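Side-chain contacts in formate dehydrogenase subunit beta (Desulfovibrio gigas, PDB 1H0H), which carries electrons between redox partners through three [4Fe-4S] clusters during the reversible oxidation of formate to carbon dioxide: residues 76-81 with 99-104; 122-127 with 134-139; 62-67 with 201-206; 8-13 with 174-179. One frame throughout, in Å; residues are numbered along the deposited sequence. Where two conformers were deposited one is given.

Interaction 1. Residues 76-81 with 99-104. With SF4 (iron/sulfur cluster), chain N.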
# COMPACT_ATOMS: atom_id res chain seq x y z
N ILE B 76 -16.43 -39.11 10.38
CA ILE B 76 -16.54 -39.77 11.67
C ILE B 76 -16.35 -41.28 11.53
O ILE B 76 -15.70 -41.93 12.36
CB ILE B 76 -17.90 -39.41 12.29
CG1 ILE B 76 -17.87 -37.93 12.70
CG2 ILE B 76 -18.20 -40.31 13.50
CD1 ILE B 76 -19.23 -37.39 13.01
N ALA B 77 -16.90 -41.83 10.45
CA ALA B 77 -16.78 -43.25 10.14
C ALA B 77 -16.21 -43.30 8.74
O ALA B 77 -16.94 -43.46 7.77
CB ALA B 77 -18.16 -43.89 10.16
N PRO B 78 -14.89 -43.17 8.64
CA PRO B 78 -14.22 -42.98 7.35
C PRO B 78 -14.25 -44.15 6.38
O PRO B 78 -13.66 -45.19 6.66
CB PRO B 78 -12.77 -42.65 7.75
CG PRO B 78 -12.60 -43.26 9.11
CD PRO B 78 -13.94 -43.18 9.78
N PRO B 79 -14.94 -43.99 5.26
CA PRO B 79 -15.01 -45.06 4.26
C PRO B 79 -13.66 -45.33 3.59
O PRO B 79 -13.45 -46.45 3.17
CB PRO B 79 -16.05 -44.56 3.25
CG PRO B 79 -16.30 -43.16 3.55
CD PRO B 79 -15.72 -42.80 4.88
N CYS B 80 -12.79 -44.34 3.47
CA CYS B 80 -11.47 -44.61 2.88
C CYS B 80 -10.76 -45.66 3.70
O CYS B 80 -10.25 -46.65 3.14
CB CYS B 80 -10.64 -43.34 2.82
SG CYS B 80 -10.47 -42.54 4.42
N LYS B 81 -10.72 -45.47 5.01
CA LYS B 81 -10.10 -46.46 5.90
C LYS B 81 -10.83 -47.80 5.91
O LYS B 81 -10.20 -48.87 5.96
CB LYS B 81 -10.03 -45.97 7.33
CG LYS B 81 -9.29 -46.98 8.27
CD LYS B 81 -9.07 -46.38 9.66
CE LYS B 81 -8.80 -47.45 10.70
NZ LYS B 81 -7.65 -48.28 10.33
N GLY B 99 -9.70 -37.72 16.32
CA GLY B 99 -10.63 -38.00 15.24
C GLY B 99 -9.92 -37.90 13.90
O GLY B 99 -10.54 -38.08 12.85
N CYS B 100 -8.62 -37.63 13.92
CA CYS B 100 -7.90 -37.49 12.67
C CYS B 100 -7.85 -38.79 11.88
O CYS B 100 -7.61 -39.85 12.44
CB CYS B 100 -6.46 -36.99 12.87
SG CYS B 100 -5.46 -37.02 11.34
N VAL B 101 -8.06 -38.67 10.57
CA VAL B 101 -7.96 -39.79 9.65
C VAL B 101 -6.63 -39.56 8.97
O VAL B 101 -6.47 -38.62 8.20
CB VAL B 101 -9.13 -39.80 8.65
CG1 VAL B 101 -8.94 -40.88 7.60
CG2 VAL B 101 -10.46 -40.01 9.41
N LEU B 102 -5.67 -40.40 9.28
CA LEU B 102 -4.31 -40.17 8.86
C LEU B 102 -3.81 -41.14 7.80
O LEU B 102 -3.62 -42.32 8.08
CB LEU B 102 -3.42 -40.20 10.09
CG LEU B 102 -1.91 -40.03 9.91
CD1 LEU B 102 -1.57 -38.68 9.26
CD2 LEU B 102 -1.24 -40.14 11.25
N PHE B 103 -3.64 -40.66 6.57
CA PHE B 103 -3.03 -41.51 5.56
C PHE B 103 -1.55 -41.55 5.88
O PHE B 103 -0.91 -40.51 6.06
CB PHE B 103 -3.18 -40.94 4.15
CG PHE B 103 -4.44 -41.34 3.44
CD1 PHE B 103 -5.65 -41.37 4.09
CD2 PHE B 103 -4.41 -41.63 2.08
CE1 PHE B 103 -6.79 -41.68 3.42
CE2 PHE B 103 -5.56 -41.95 1.40
CZ PHE B 103 -6.75 -41.97 2.05
N THR B 104 -1.00 -42.74 5.94
CA THR B 104 0.42 -42.89 6.20
C THR B 104 1.13 -43.35 4.93
O THR B 104 0.49 -43.76 3.97
CB THR B 104 0.66 -43.93 7.33
OG1 THR B 104 0.37 -45.27 6.85
CG2 THR B 104 -0.33 -43.77 8.45
FE1 SF4 N . -12.60 -38.92 2.03
FE2 SF4 N . -11.21 -37.66 4.06
FE3 SF4 N . -13.75 -38.91 4.54
FE4 SF4 N . -11.53 -40.46 3.99
S1 SF4 N . -11.88 -39.12 5.91
S2 SF4 N . -13.51 -40.74 3.09
S3 SF4 N . -10.37 -39.07 2.47
S4 SF4 N . -13.28 -37.01 3.19
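With chi1 at 55°, Cys80 swings its SG between its own backbone N and carbonyl carbon, while Val101 holds CG1 opposite its backbone N (chi1 174°) and spreads both methyls toward the same cluster. The two side chains therefore converge on one cubane. Cys80 SG binds its iron FE4 at 2.4 Å, and the valine branches lie against an inorganic sulfide, with Val101 CG1 3.8 Å from S1. The same methyl also reaches the cysteine sulfur, Val101 CG1 standing 3.9 Å from Cys80 SG. The second branch meets a proline at an oblique angle, Pro78 CB lying 3.9 Å from Val101 CG2. Cys80 follows Cys72 and Cys75 in a ferredoxin-type cysteine motif of the 4Fe-4S dicluster domain, with Cys120 as the fourth ligand. Pro78 occupies the N-cap of helix 79-84, and Pro79 rests its CD 3.5 Å from the sulfide S2. Strand 101-103 supplies an apolar wall, with Ile92 of its partner strand touching both Val101 and Phe103. Phe103 approaches Cys80 with its rim rather than a face: the sulfur sits nearly in the ring plane, 84° off the normal, with Phe103 CE1 3.9 Å from Cys80 SG. Next to it on the ring, Phe103 CZ comes to 4.2 Å from Cys80 CB. The backbone N of Val101 is hydrogen-bonded to His74 ND1.

Interaction 2. Residues 122-127 with 134-139. With SF4 (iron/sulfur cluster), chain M; SF4 (iron/sulfur cluster), chain N.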
# COMPACT_ATOMS: atom_id res chain seq x y z
N TYR B 122 -16.19 -37.54 -1.09
CA TYR B 122 -15.78 -36.18 -1.36
C TYR B 122 -14.63 -36.06 -2.36
O TYR B 122 -14.15 -34.97 -2.63
CB TYR B 122 -15.43 -35.49 -0.03
CG TYR B 122 -16.56 -35.63 0.95
CD1 TYR B 122 -17.69 -34.83 0.84
CD2 TYR B 122 -16.53 -36.60 1.95
CE1 TYR B 122 -18.73 -34.96 1.70
CE2 TYR B 122 -17.58 -36.75 2.82
CZ TYR B 122 -18.67 -35.92 2.69
OH TYR B 122 -19.74 -36.02 3.51
N ASP B 123 -14.19 -37.20 -2.86
CA ASP B 123 -13.12 -37.29 -3.85
C ASP B 123 -11.86 -36.56 -3.40
O ASP B 123 -11.29 -35.78 -4.15
CB ASP B 123 -13.60 -36.76 -5.20
CG ASP B 123 -12.61 -37.03 -6.29
OD1 ASP B 123 -11.94 -38.08 -6.21
OD2 ASP B 123 -12.42 -36.24 -7.24
N VAL B 124 -11.45 -36.82 -2.16
CA VAL B 124 -10.31 -36.14 -1.56
C VAL B 124 -8.90 -36.75 -1.71
O VAL B 124 -7.98 -36.02 -2.10
CB VAL B 124 -10.61 -35.78 -0.08
CG1 VAL B 124 -9.36 -35.27 0.64
CG2 VAL B 124 -11.73 -34.74 -0.01
N PRO B 125 -8.70 -38.04 -1.44
CA PRO B 125 -7.34 -38.64 -1.42
C PRO B 125 -6.64 -38.65 -2.77
O PRO B 125 -7.29 -38.85 -3.79
CB PRO B 125 -7.58 -40.10 -1.03
CG PRO B 125 -9.02 -40.27 -0.76
CD PRO B 125 -9.75 -39.03 -1.12
N ARG B 126 -5.32 -38.50 -2.76
CA ARG B 126 -4.58 -38.46 -4.04
C ARG B 126 -3.29 -39.28 -3.99
O ARG B 126 -2.63 -39.34 -2.98
CB ARG B 126 -4.29 -37.01 -4.43
CG ARG B 126 -5.52 -36.21 -4.76
CD ARG B 126 -6.15 -36.59 -6.07
NE ARG B 126 -7.32 -35.80 -6.42
CZ ARG B 126 -8.56 -36.13 -6.10
NH1 ARG B 126 -8.82 -37.22 -5.39
NH2 ARG B 126 -9.55 -35.34 -6.47
N LYS B 127 -2.97 -39.91 -5.11
CA LYS B 127 -1.81 -40.77 -5.23
C LYS B 127 -0.64 -40.04 -5.88
O LYS B 127 -0.82 -39.32 -6.85
CB LYS B 127 -2.16 -41.95 -6.13
CG LYS B 127 -1.14 -43.08 -6.12
CD LYS B 127 -1.47 -44.14 -7.22
CE LYS B 127 -1.09 -43.65 -8.63
NZ LYS B 127 0.36 -43.76 -8.97
N MET B 134 -0.44 -42.57 -1.07
CA MET B 134 -1.46 -41.54 -1.09
C MET B 134 -1.35 -40.57 0.08
O MET B 134 -0.88 -40.93 1.15
CB MET B 134 -2.84 -42.18 -1.11
CG MET B 134 -3.18 -42.93 -2.42
SD MET B 134 -4.78 -43.78 -2.34
CE MET B 134 -4.41 -44.99 -1.06
N ALA B 135 -1.78 -39.33 -0.11
CA ALA B 135 -1.74 -38.35 0.98
C ALA B 135 -2.91 -37.39 0.85
O ALA B 135 -3.57 -37.36 -0.18
CB ALA B 135 -0.39 -37.60 1.00
N LYS B 136 -3.16 -36.65 1.92
CA LYS B 136 -4.26 -35.70 2.03
C LYS B 136 -4.05 -34.98 3.36
O LYS B 136 -3.06 -35.24 4.05
CB LYS B 136 -5.61 -36.45 2.06
CG LYS B 136 -5.76 -37.34 3.29
CD LYS B 136 -7.20 -37.90 3.46
CE LYS B 136 -7.42 -38.49 4.88
NZ LYS B 136 -7.27 -37.40 5.95
N CYS B 137 -4.95 -34.06 3.69
CA CYS B 137 -4.94 -33.33 4.95
C CYS B 137 -4.72 -34.27 6.14
O CYS B 137 -5.40 -35.30 6.26
CB CYS B 137 -6.30 -32.65 5.11
SG CYS B 137 -6.68 -31.98 6.72
N ASP B 138 -3.76 -33.93 7.01
CA ASP B 138 -3.53 -34.73 8.20
C ASP B 138 -4.03 -34.04 9.48
O ASP B 138 -3.57 -34.33 10.59
CB ASP B 138 -2.06 -35.13 8.33
CG ASP B 138 -1.14 -33.97 8.65
OD1 ASP B 138 -1.60 -32.81 8.69
OD2 ASP B 138 0.09 -34.14 8.85
N MET B 139 -4.97 -33.12 9.29
CA MET B 139 -5.52 -32.33 10.40
C MET B 139 -4.40 -31.62 11.18
O MET B 139 -4.59 -31.27 12.34
CB MET B 139 -6.34 -33.24 11.36
CG MET B 139 -7.45 -32.54 12.14
SD MET B 139 -8.27 -33.49 13.47
CE MET B 139 -9.65 -34.22 12.65
FE1 SF4 M . -3.59 -28.89 8.47
FE2 SF4 M . -5.55 -27.37 7.27
FE3 SF4 M . -5.51 -30.12 6.94
FE4 SF4 M . -3.61 -28.53 5.74
S1 SF4 M . -5.91 -28.50 5.40
S2 SF4 M . -3.31 -30.49 6.89
S3 SF4 M . -3.29 -26.89 7.19
S4 SF4 M . -5.79 -29.12 8.96
FE1 SF4 N . -12.60 -38.92 2.03
FE2 SF4 N . -11.21 -37.66 4.06
FE3 SF4 N . -13.75 -38.91 4.54
FE4 SF4 N . -11.53 -40.46 3.99
S1 SF4 N . -11.88 -39.12 5.91
S2 SF4 N . -13.51 -40.74 3.09
S3 SF4 N . -10.37 -39.07 2.47
S4 SF4 N . -13.28 -37.01 3.19
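Val124 and Lys136 meet at about a right angle, the CG1 branch of the valine 4.2 Å from Lys136 CB. From there the lysine, its CG turned between backbone N and carbonyl carbon (chi1 64°), runs alongside a cubane until CD is 3.5 Å from sulfide S3. Pro125 reaches that same sulfide, its CD 3.6 Å from S3. Farther along, the backbones form a short antiparallel hairpin: Arg126 and Ala135 are its hydrogen-bonded pair, Ala135 N giving 3.0 Å to Arg126 O. Met134 and Lys127 leave the opposite face of the sheet, Met134 CG lying 4.0 Å from Lys127 CB. Arg126 instead curls its guanidinium back over its own loop, where NH1 donates to Pro125 O from above the carbonyl plane and NH2 makes a salt bridge with Asp123. Lys136 bends at its end, and its NZ is shared between Val101 O and Cys137 O, 2.8 Å from the latter. The lysine thus runs along one cubane; its neighbour Cys137 ligates the other, SG binding FE3 at 2.2 Å. The ammonium would probably stabilise added negative charge on the cluster it lines, consistent with tuning of electron transfer.

Interaction 3. Residues 62-67 with 201-206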
# COMPACT_ATOMS: atom_id res chain seq x y z
N ARG B 62 -27.98 -11.59 -10.02
CA ARG B 62 -26.77 -10.83 -9.68
C ARG B 62 -25.56 -11.75 -9.56
O ARG B 62 -25.66 -12.84 -9.00
CB ARG B 62 -26.92 -10.04 -8.37
CG ARG B 62 -27.76 -8.76 -8.46
CD ARG B 62 -27.51 -7.78 -7.30
NE ARG B 62 -28.63 -6.87 -7.01
CZ ARG B 62 -29.43 -6.32 -7.92
NH1 ARG B 62 -29.26 -6.57 -9.21
NH2 ARG B 62 -30.42 -5.50 -7.56
N ILE B 63 -24.44 -11.31 -10.09
CA ILE B 63 -23.22 -12.10 -9.98
C ILE B 63 -22.74 -12.22 -8.54
O ILE B 63 -22.84 -11.29 -7.73
CB ILE B 63 -22.10 -11.56 -10.91
CG1 ILE B 63 -20.94 -12.54 -10.99
CG2 ILE B 63 -21.59 -10.22 -10.41
CD1 ILE B 63 -21.36 -13.97 -11.40
N ASP B 64 -22.20 -13.39 -8.25
CA ASP B 64 -21.60 -13.67 -6.98
C ASP B 64 -20.38 -14.54 -7.28
O ASP B 64 -20.23 -15.04 -8.39
CB ASP B 64 -22.58 -14.41 -6.08
CG ASP B 64 -22.28 -14.23 -4.61
OD1 ASP B 64 -21.12 -13.90 -4.20
OD2 ASP B 64 -23.16 -14.42 -3.76
N TRP B 65 -19.50 -14.69 -6.31
CA TRP B 65 -18.31 -15.49 -6.47
C TRP B 65 -18.18 -16.32 -5.21
O TRP B 65 -17.93 -15.78 -4.12
CB TRP B 65 -17.11 -14.57 -6.65
CG TRP B 65 -15.95 -15.13 -7.37
CD1 TRP B 65 -15.79 -16.40 -7.83
CD2 TRP B 65 -14.74 -14.42 -7.68
NE1 TRP B 65 -14.56 -16.51 -8.44
CE2 TRP B 65 -13.91 -15.31 -8.37
CE3 TRP B 65 -14.30 -13.10 -7.45
CZ2 TRP B 65 -12.63 -14.93 -8.83
CZ3 TRP B 65 -13.05 -12.72 -7.93
CH2 TRP B 65 -12.22 -13.64 -8.60
N LEU B 66 -18.36 -17.62 -5.37
CA LEU B 66 -18.44 -18.55 -4.25
C LEU B 66 -17.15 -19.28 -4.02
O LEU B 66 -16.59 -19.86 -4.94
CB LEU B 66 -19.56 -19.57 -4.46
CG LEU B 66 -20.93 -18.95 -4.76
CD1 LEU B 66 -22.02 -20.03 -4.90
CD2 LEU B 66 -21.30 -17.93 -3.68
N PHE B 67 -16.72 -19.29 -2.77
CA PHE B 67 -15.45 -19.86 -2.39
C PHE B 67 -15.65 -21.06 -1.44
O PHE B 67 -16.50 -21.03 -0.57
CB PHE B 67 -14.60 -18.80 -1.70
CG PHE B 67 -14.46 -17.52 -2.50
CD1 PHE B 67 -14.18 -17.55 -3.85
CD2 PHE B 67 -14.59 -16.28 -1.88
CE1 PHE B 67 -14.06 -16.37 -4.58
CE2 PHE B 67 -14.47 -15.10 -2.61
CZ PHE B 67 -14.18 -15.14 -3.96
N THR B 201 -22.67 -23.35 3.71
CA THR B 201 -22.81 -22.68 2.42
C THR B 201 -24.07 -21.87 2.46
O THR B 201 -24.99 -22.19 3.20
CB THR B 201 -22.83 -23.67 1.24
OG1 THR B 201 -23.78 -24.73 1.47
CG2 THR B 201 -21.48 -24.34 1.09
N ALA B 202 -24.10 -20.80 1.66
CA ALA B 202 -25.25 -19.92 1.64
C ALA B 202 -26.25 -20.31 0.55
O ALA B 202 -27.34 -19.77 0.49
CB ALA B 202 -24.81 -18.46 1.48
N HIS B 203 -25.85 -21.23 -0.32
CA HIS B 203 -26.68 -21.67 -1.43
C HIS B 203 -26.41 -23.14 -1.66
O HIS B 203 -25.58 -23.73 -0.99
CB HIS B 203 -26.33 -20.89 -2.71
CG HIS B 203 -26.18 -19.42 -2.48
ND1 HIS B 203 -27.21 -18.53 -2.65
CD2 HIS B 203 -25.12 -18.69 -2.07
CE1 HIS B 203 -26.80 -17.31 -2.37
NE2 HIS B 203 -25.52 -17.38 -2.02
N ASN B 204 -27.12 -23.72 -2.62
CA ASN B 204 -26.88 -25.09 -3.03
C ASN B 204 -25.38 -25.42 -3.04
O ASN B 204 -24.61 -24.79 -3.76
CB ASN B 204 -27.45 -25.27 -4.42
CG ASN B 204 -27.13 -26.62 -5.02
OD1 ASN B 204 -26.66 -27.52 -4.33
ND2 ASN B 204 -27.40 -26.77 -6.33
N PRO B 205 -24.97 -26.36 -2.18
CA PRO B 205 -23.58 -26.83 -2.07
C PRO B 205 -22.86 -27.11 -3.39
O PRO B 205 -21.66 -26.81 -3.53
CB PRO B 205 -23.73 -28.14 -1.27
CG PRO B 205 -24.87 -27.88 -0.37
CD PRO B 205 -25.83 -26.97 -1.15
N LYS B 206 -23.60 -27.63 -4.35
CA LYS B 206 -23.06 -27.97 -5.65
C LYS B 206 -22.67 -26.73 -6.48
O LYS B 206 -21.98 -26.84 -7.50
CB LYS B 206 -24.01 -28.93 -6.38
CG LYS B 206 -23.98 -30.36 -5.80
CD LYS B 206 -24.99 -31.28 -6.49
CE LYS B 206 -24.94 -32.70 -5.96
NZ LYS B 206 -24.88 -32.77 -4.46
O HOH W 1 -23.87 -15.32 -1.50
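Leu66 and His203 make the drier, apolar half of this contact, Asp64 and His203 the watery half. On the apolar side, Leu66 CD2 comes to 4.2 Å from His203 CD2, approaching the imidazole obliquely. The tighter packing is round the histidine itself. His203 swings its ring out beside its backbone N (chi1 -45°), and other residues of the chain close in on it: Tyr184 meets it with planes nearly perpendicular, and Tyr208 and Ile59 also touch it. The segment 62-67 is one arm of the antiparallel hairpin 51-59/62-70, and the segment 201-206 is the loop leaving strand 197-201, so the contact joins the hairpin to the C-terminal part of the chain.

The polar side is looser. Asp64 OD2 and His203 NE2 are 4.2 Å apart, too far for a direct bond, and a water takes the place between them. It donates to Asp64 OD2 at a short 2.5 Å and lies 2.7 Å from His203 NE2, in the plane of the imidazole at its edge. Carboxylate and ring stand almost perpendicular, 84° apart, so the water lets two groups that do not face each other share one bridge. The other carboxylate oxygen is employed locally: Trp65 N gives 2.8 Å to Asp64 OD1, on the anti side. Trp65 itself carries a cation-pi contact with a basic side chain of the other subunit. Within the loop, Thr201 OG1 donates to His203 O, tying down the backbone behind the ring. Bridged to the ring by a single water, the carboxylate would probably stabilise positive charge on the imidazole.

Interaction 4. Residues 8-13 with 174-179. With SF4 (iron/sulfur cluster), chain L.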
# COMPACT_ATOMS: atom_id res chain seq x y z
N THR B 8 -18.02 -20.55 4.80
CA THR B 8 -17.66 -20.00 3.49
C THR B 8 -18.19 -18.58 3.28
O THR B 8 -17.66 -17.83 2.45
CB THR B 8 -18.14 -20.89 2.32
OG1 THR B 8 -19.58 -20.90 2.28
CG2 THR B 8 -17.73 -22.35 2.52
N THR B 9 -19.19 -18.18 4.06
CA THR B 9 -19.70 -16.83 3.86
C THR B 9 -18.70 -15.77 4.33
O THR B 9 -18.87 -14.60 4.04
CB THR B 9 -21.07 -16.58 4.54
OG1 THR B 9 -20.92 -16.51 5.98
CG2 THR B 9 -22.03 -17.73 4.28
N ARG B 10 -17.68 -16.19 5.07
CA ARG B 10 -16.66 -15.24 5.52
C ARG B 10 -15.33 -15.34 4.76
O ARG B 10 -14.43 -14.54 5.01
CB ARG B 10 -16.38 -15.39 7.02
CG ARG B 10 -17.59 -15.21 7.91
CD ARG B 10 -17.27 -15.31 9.38
NE ARG B 10 -16.45 -14.20 9.84
CZ ARG B 10 -16.98 -13.11 10.39
NH1 ARG B 10 -18.30 -13.04 10.51
NH2 ARG B 10 -16.21 -12.10 10.83
N CYS B 11 -15.21 -16.28 3.84
CA CYS B 11 -13.94 -16.49 3.11
C CYS B 11 -13.75 -15.46 2.00
O CYS B 11 -14.64 -15.21 1.19
CB CYS B 11 -13.92 -17.92 2.53
SG CYS B 11 -12.51 -18.34 1.47
N THR B 12 -12.58 -14.85 1.95
CA THR B 12 -12.30 -13.88 0.90
C THR B 12 -11.42 -14.49 -0.18
O THR B 12 -10.98 -13.78 -1.08
CB THR B 12 -11.62 -12.65 1.49
OG1 THR B 12 -10.52 -13.09 2.30
CG2 THR B 12 -12.55 -11.91 2.44
N ALA B 13 -11.16 -15.79 -0.08
CA ALA B 13 -10.28 -16.47 -1.01
C ALA B 13 -8.89 -15.80 -1.03
O ALA B 13 -8.24 -15.69 -2.08
CB ALA B 13 -10.93 -16.54 -2.41
N SER B 174 -24.28 -24.77 13.67
CA SER B 174 -25.73 -24.64 13.78
C SER B 174 -26.20 -23.23 14.07
O SER B 174 -27.17 -22.75 13.50
CB SER B 174 -26.26 -25.55 14.88
OG SER B 174 -26.44 -26.86 14.36
N ALA B 175 -25.53 -22.59 15.01
CA ALA B 175 -25.85 -21.22 15.35
C ALA B 175 -25.62 -20.29 14.15
O ALA B 175 -26.43 -19.39 13.89
CB ALA B 175 -25.02 -20.76 16.56
N ARG B 176 -24.55 -20.51 13.41
CA ARG B 176 -24.24 -19.61 12.30
C ARG B 176 -25.25 -19.80 11.18
O ARG B 176 -25.68 -18.83 10.56
CB ARG B 176 -22.83 -19.82 11.77
CG ARG B 176 -22.54 -18.96 10.53
CD ARG B 176 -22.61 -17.46 10.78
NE ARG B 176 -22.17 -16.74 9.58
CZ ARG B 176 -22.43 -15.47 9.31
NH1 ARG B 176 -23.15 -14.72 10.15
NH2 ARG B 176 -21.96 -14.94 8.18
N LEU B 177 -25.62 -21.06 10.93
CA LEU B 177 -26.66 -21.35 9.96
C LEU B 177 -27.96 -20.65 10.34
O LEU B 177 -28.65 -20.10 9.49
CB LEU B 177 -26.94 -22.85 9.87
CG LEU B 177 -28.14 -23.17 8.97
CD1 LEU B 177 -27.90 -22.62 7.56
CD2 LEU B 177 -28.42 -24.66 8.91
N ALA B 178 -28.31 -20.68 11.63
CA ALA B 178 -29.53 -20.05 12.07
C ALA B 178 -29.53 -18.55 11.79
O ALA B 178 -30.57 -17.97 11.45
CB ALA B 178 -29.78 -20.31 13.57
N GLU B 179 -28.36 -17.94 11.93
CA GLU B 179 -28.18 -16.49 11.76
C GLU B 179 -28.38 -16.00 10.32
O GLU B 179 -28.66 -14.82 10.10
CB GLU B 179 -26.79 -16.11 12.24
CG GLU B 179 -26.51 -14.62 12.26
CD GLU B 179 -25.06 -14.33 12.59
OE1 GLU B 179 -24.23 -15.27 12.52
OE2 GLU B 179 -24.75 -13.16 12.92
FE1 SF4 L . -9.68 -18.05 5.43
FE2 SF4 L . -8.59 -19.70 3.50
FE3 SF4 L . -10.84 -18.22 2.91
FE4 SF4 L . -8.35 -16.93 3.31
S1 SF4 L . -8.89 -18.37 1.65
S2 SF4 L . -10.45 -16.30 4.12
S3 SF4 L . -7.45 -18.37 4.89
S4 SF4 L . -10.62 -19.95 4.52
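Thr9, in a 3-10 turn spanning residues 8-10 and closed by Cys11 N on Thr8 O, faces Arg176 of a helix, their CA atoms 10.0 Å apart. That gap is spanned mostly by the arginine, whose chain leaves the helix extended and then bends at chi2 (62°) to bring its guanidinium edge-on to the threonine. NH2 of Arg176 donates to Thr9 OG1 over 2.9 Å in a fairly straight bond (161° at the hydrogen), with the hydroxyl oxygen near the guanidinium plane. Asp7 ties the pair together: one carboxylate oxygen is hydrogen-bonded to Thr9 OG1, the other forms a salt bridge with Arg176 NE. Thr9 and Asp7 between them thus fix how the guanidinium is turned. Arg10 brushes it obliquely, its CG 4.4 Å from Arg176 NH2; its own guanidinium binds Thr158 O and an acidic side chain of the other subunit. One residue on, Cys11 SG binds FE3 of a cubane at 2.2 Å; the ferredoxin motif continues with Cys14 and Cys17 on the same cluster, Cys156 completing it, while Cys21 goes to another cluster. The loop leads from strand 2-7 into helix 16-25, while helix 166-180 rests Arg176 and Leu177 on Leu200 of strand 197-201, the neighbour of strand 2-7 in the four-stranded sheet.

Interactions 1 and 2 share one cubane and touch directly: Val101 O and Lys136 NZ are 2.7 Å apart, and Phe103 CD1 lies 3.5 Å from Lys136 CE. Their centres are about 10 Å apart. Interactions 3 and 4 form a second pair, on the other side of the chain's centre, with centres about 12 Å apart; Phe67 CD2 comes within 3.3 Å of Cys11 O, beside the cluster held there. The two pairs do not touch, interactions 1 and 4 having centres about 26 Å apart. Interaction 2 also supplies Cys137 to another cluster, distinct from the one it shares with interaction 1, so contacts 1, 2 and 4 together touch all three redox centres, whereas interaction 3 holds no cluster ligand.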